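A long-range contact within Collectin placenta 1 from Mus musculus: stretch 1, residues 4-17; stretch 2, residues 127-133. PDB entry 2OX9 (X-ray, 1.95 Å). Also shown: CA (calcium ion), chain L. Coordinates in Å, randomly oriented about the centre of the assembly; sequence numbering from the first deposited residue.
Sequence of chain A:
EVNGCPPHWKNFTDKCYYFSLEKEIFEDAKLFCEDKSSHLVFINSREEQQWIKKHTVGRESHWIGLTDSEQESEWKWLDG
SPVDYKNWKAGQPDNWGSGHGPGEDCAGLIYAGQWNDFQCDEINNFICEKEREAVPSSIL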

# COMPACT_ATOMS: atom_id res chain seq x y z
N GLY A 4 7.63 2.05 -21.64
CA GLY A 4 6.66 3.19 -21.73
C GLY A 4 6.56 3.98 -20.44
O GLY A 4 5.86 4.99 -20.37
N CYS A 5 7.27 3.52 -19.41
CA CYS A 5 7.25 4.21 -18.12
C CYS A 5 8.53 5.01 -17.92
O CYS A 5 9.57 4.72 -18.52
CB CYS A 5 7.12 3.20 -16.98
SG CYS A 5 5.57 2.23 -16.96
N PRO A 6 8.48 6.04 -17.07
CA PRO A 6 9.69 6.83 -16.85
C PRO A 6 10.74 5.94 -16.20
O PRO A 6 10.42 4.85 -15.71
CB PRO A 6 9.22 7.91 -15.88
CG PRO A 6 7.74 8.01 -16.14
CD PRO A 6 7.34 6.58 -16.31
N PRO A 7 12.01 6.36 -16.23
CA PRO A 7 13.01 5.51 -15.59
C PRO A 7 12.70 5.39 -14.10
O PRO A 7 12.11 6.30 -13.50
CB PRO A 7 14.33 6.24 -15.88
CG PRO A 7 13.91 7.65 -16.19
CD PRO A 7 12.63 7.47 -16.96
N HIS A 8 13.07 4.25 -13.52
CA HIS A 8 12.82 3.93 -12.11
C HIS A 8 11.44 3.32 -11.90
O HIS A 8 11.15 2.79 -10.83
CB HIS A 8 12.94 5.15 -11.20
CG HIS A 8 14.35 5.63 -11.02
ND1 HIS A 8 14.84 6.75 -11.65
CD2 HIS A 8 15.37 5.12 -10.29
CE1 HIS A 8 16.10 6.92 -11.32
NE2 HIS A 8 16.45 5.95 -10.49
N TRP A 9 10.60 3.40 -12.92
CA TRP A 9 9.25 2.84 -12.83
C TRP A 9 9.14 1.52 -13.59
O TRP A 9 9.82 1.32 -14.61
CB TRP A 9 8.23 3.83 -13.37
CG TRP A 9 8.13 5.07 -12.54
CD1 TRP A 9 9.08 6.03 -12.39
CD2 TRP A 9 7.03 5.45 -11.70
NE1 TRP A 9 8.65 7.00 -11.52
CE2 TRP A 9 7.39 6.67 -11.08
CE3 TRP A 9 5.78 4.89 -11.42
CZ2 TRP A 9 6.55 7.33 -10.19
CZ3 TRP A 9 4.94 5.55 -10.53
CH2 TRP A 9 5.33 6.76 -9.93
N LYS A 10 8.30 0.62 -13.10
CA LYS A 10 8.08 -0.68 -13.72
C LYS A 10 6.70 -0.69 -14.35
O LYS A 10 5.75 -0.11 -13.81
CB LYS A 10 8.13 -1.80 -12.68
CG LYS A 10 9.42 -1.92 -11.88
CD LYS A 10 10.59 -2.32 -12.76
CE LYS A 10 11.77 -2.73 -11.89
NZ LYS A 10 12.12 -1.64 -10.93
N ASN A 11 6.56 -1.38 -15.48
CA ASN A 11 5.27 -1.45 -16.14
C ASN A 11 4.58 -2.80 -15.96
O ASN A 11 5.22 -3.86 -15.90
CB ASN A 11 5.42 -1.15 -17.63
CG ASN A 11 6.12 -2.27 -18.38
OD1 ASN A 11 7.29 -2.57 -18.12
ND2 ASN A 11 5.40 -2.90 -19.30
N PHE A 12 3.26 -2.74 -15.83
CA PHE A 12 2.41 -3.92 -15.71
C PHE A 12 1.13 -3.47 -16.43
O PHE A 12 0.49 -2.53 -15.99
CB PHE A 12 2.09 -4.25 -14.26
CG PHE A 12 1.18 -5.44 -14.11
CD1 PHE A 12 1.58 -6.69 -14.55
CD2 PHE A 12 -0.09 -5.29 -13.55
CE1 PHE A 12 0.73 -7.79 -14.44
CE2 PHE A 12 -0.94 -6.39 -13.44
CZ PHE A 12 -0.53 -7.63 -13.88
N THR A 13 0.78 -4.15 -17.51
CA THR A 13 -0.37 -3.77 -18.33
C THR A 13 -0.17 -2.30 -18.70
O THR A 13 0.93 -1.94 -19.14
CB THR A 13 -1.74 -3.97 -17.60
OG1 THR A 13 -1.81 -3.16 -16.43
CG2 THR A 13 -1.92 -5.43 -17.22
N ASP A 14 -1.18 -1.45 -18.52
CA ASP A 14 -1.03 -0.04 -18.90
C ASP A 14 -0.76 0.91 -17.73
O ASP A 14 -1.11 2.09 -17.79
CB ASP A 14 -2.27 0.43 -19.67
CG ASP A 14 -3.50 0.52 -18.80
OD1 ASP A 14 -3.58 -0.22 -17.80
OD2 ASP A 14 -4.40 1.32 -19.13
N LYS A 15 -0.13 0.39 -16.68
CA LYS A 15 0.19 1.19 -15.52
C LYS A 15 1.68 1.17 -15.24
O LYS A 15 2.41 0.32 -15.77
CB LYS A 15 -0.55 0.66 -14.29
CG LYS A 15 -2.06 0.73 -14.40
CD LYS A 15 -2.52 2.11 -14.82
CE LYS A 15 -3.76 2.52 -14.06
NZ LYS A 15 -3.51 2.54 -12.59
N CYS A 16 2.13 2.13 -14.44
CA CYS A 16 3.53 2.24 -14.06
C CYS A 16 3.61 2.27 -12.55
O CYS A 16 2.84 2.97 -11.89
CB CYS A 16 4.15 3.52 -14.62
SG CYS A 16 4.15 3.59 -16.43
N TYR A 17 4.57 1.52 -12.00
CA TYR A 17 4.73 1.44 -10.56
C TYR A 17 6.13 1.80 -10.13
O TYR A 17 7.11 1.53 -10.85
CB TYR A 17 4.43 0.02 -10.07
CG TYR A 17 3.07 -0.51 -10.49
CD1 TYR A 17 2.82 -0.88 -11.80
CD2 TYR A 17 2.04 -0.63 -9.56
CE1 TYR A 17 1.58 -1.37 -12.19
CE2 TYR A 17 0.79 -1.12 -9.93
CZ TYR A 17 0.57 -1.49 -11.25
OH TYR A 17 -0.65 -1.99 -11.62
CA CA L . -4.11 -0.80 -9.38
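Stretch 2, residues 127-133: ICEKERE

Residues 127-131 form an extended strand that runs antiparallel to strand 15-17, with a signed crossing angle of 155° and a closest approach of 4.6 Å between the axes. Strand 15-17 is also paired with strand 10-12 of its own stretch, where Lys10 N and Tyr17 N each donate to the other residue's O at 2.7 Å, so stretch 2 adds a further strand to this hairpin. The new pairing centres on Cys16 and Lys130, whose backbones satisfy each other completely: Cys16 N donates to Lys130 O at 2.8 Å, and Lys130 N returns a bond to Cys16 O at 3.0 Å. Lys15 faces Glu131, and Tyr17 faces Glu129, as non-hydrogen-bonded pairs with CA-CA distances of 4.7 and 4.6 Å. Beyond the strand, Arg132 N reaches Asp14 O at 3.3 Å in a weak hydrogen bond. Its guanidinium lies with one face against Thr13 O, but although Arg132 NH2 is 3.2 Å from Thr13 O, the angle is too poor for a hydrogen bond. A water extends the backbone link, donating to Gly4 O at 2.6 Å and accepting from Glu133 N at 2.9 Å.

The carboxylate of Glu129 is shared between protein and metal. Glu129 OE1 and OE2 chelate the calcium ion at 2.7 and 2.5 Å, while Lys15 NZ forms a salt bridge to Glu129 OE2 at 3.0 Å; two waters and atoms elsewhere in the structure complete the metal's ligands. On the face carrying Cys16 and Lys130, the extended Lys130 side chain crosses the Trp9 ring. Lys130 CE sits 4.0 Å above the centroid of the Trp9 six-membered ring, and Lys130 NZ makes a cation-pi contact at 4.6 Å from it, its hydrogen-bonding needs being met elsewhere. Trp9 CH2 also packs against Cys128 CB at 3.8 Å.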

# COMPACT_ATOMS: atom_id res chain seq x y z
N ILE A 127 4.75 1.91 -2.46
CA ILE A 127 4.59 1.69 -3.89
C ILE A 127 3.65 2.72 -4.49
O ILE A 127 2.53 2.88 -4.01
CB ILE A 127 3.98 0.30 -4.17
CG1 ILE A 127 4.80 -0.80 -3.48
CG2 ILE A 127 3.93 0.05 -5.68
CD1 ILE A 127 4.13 -2.14 -3.52
N CYS A 128 4.10 3.41 -5.53
CA CYS A 128 3.27 4.39 -6.22
C CYS A 128 2.75 3.79 -7.51
O CYS A 128 3.40 2.93 -8.12
CB CYS A 128 4.04 5.66 -6.58
SG CYS A 128 4.80 6.61 -5.23
N GLU A 129 1.58 4.24 -7.94
CA GLU A 129 0.98 3.74 -9.16
C GLU A 129 0.40 4.89 -9.99
O GLU A 129 -0.16 5.85 -9.46
CB GLU A 129 -0.13 2.73 -8.82
CG GLU A 129 -0.94 2.29 -10.03
CD GLU A 129 -2.05 1.30 -9.69
OE1 GLU A 129 -2.49 1.23 -8.53
OE2 GLU A 129 -2.48 0.58 -10.61
N LYS A 130 0.55 4.79 -11.30
CA LYS A 130 -0.00 5.80 -12.19
C LYS A 130 -0.15 5.27 -13.60
O LYS A 130 0.30 4.18 -13.92
CB LYS A 130 0.86 7.07 -12.18
CG LYS A 130 2.24 6.95 -12.83
CD LYS A 130 2.92 8.31 -12.78
CE LYS A 130 4.28 8.32 -13.47
NZ LYS A 130 4.90 9.69 -13.42
N GLU A 131 -0.79 6.07 -14.45
CA GLU A 131 -1.03 5.69 -15.83
C GLU A 131 0.17 5.94 -16.72
O GLU A 131 0.87 6.92 -16.58
CB GLU A 131 -2.23 6.47 -16.36
CG GLU A 131 -3.53 6.13 -15.66
CD GLU A 131 -4.69 6.95 -16.15
OE1 GLU A 131 -4.88 7.03 -17.39
OE2 GLU A 131 -5.42 7.50 -15.31
N ARG A 132 0.40 5.02 -17.65
CA ARG A 132 1.50 5.19 -18.58
C ARG A 132 1.03 6.22 -19.59
O ARG A 132 -0.11 6.16 -20.04
CB ARG A 132 1.79 3.87 -19.29
CG ARG A 132 2.71 4.00 -20.49
CD ARG A 132 3.10 2.63 -21.01
NE ARG A 132 1.93 1.82 -21.32
CZ ARG A 132 1.96 0.50 -21.51
NH1 ARG A 132 3.11 -0.16 -21.42
NH2 ARG A 132 0.84 -0.15 -21.79
N GLU A 133 1.88 7.18 -19.92
CA GLU A 133 1.49 8.19 -20.89
C GLU A 133 2.41 8.19 -22.10
O GLU A 133 1.95 8.08 -23.23
CB GLU A 133 1.48 9.58 -20.25
CG GLU A 133 0.81 10.63 -21.13
CD GLU A 133 0.73 11.99 -20.48
OE1 GLU A 133 1.80 12.60 -20.21
OE2 GLU A 133 -0.40 12.47 -20.23
O HOH W 1 4.70 7.01 -19.28
O HOH W 2 -4.85 -1.04 -11.47
O HOH W 3 -5.62 1.03 -9.36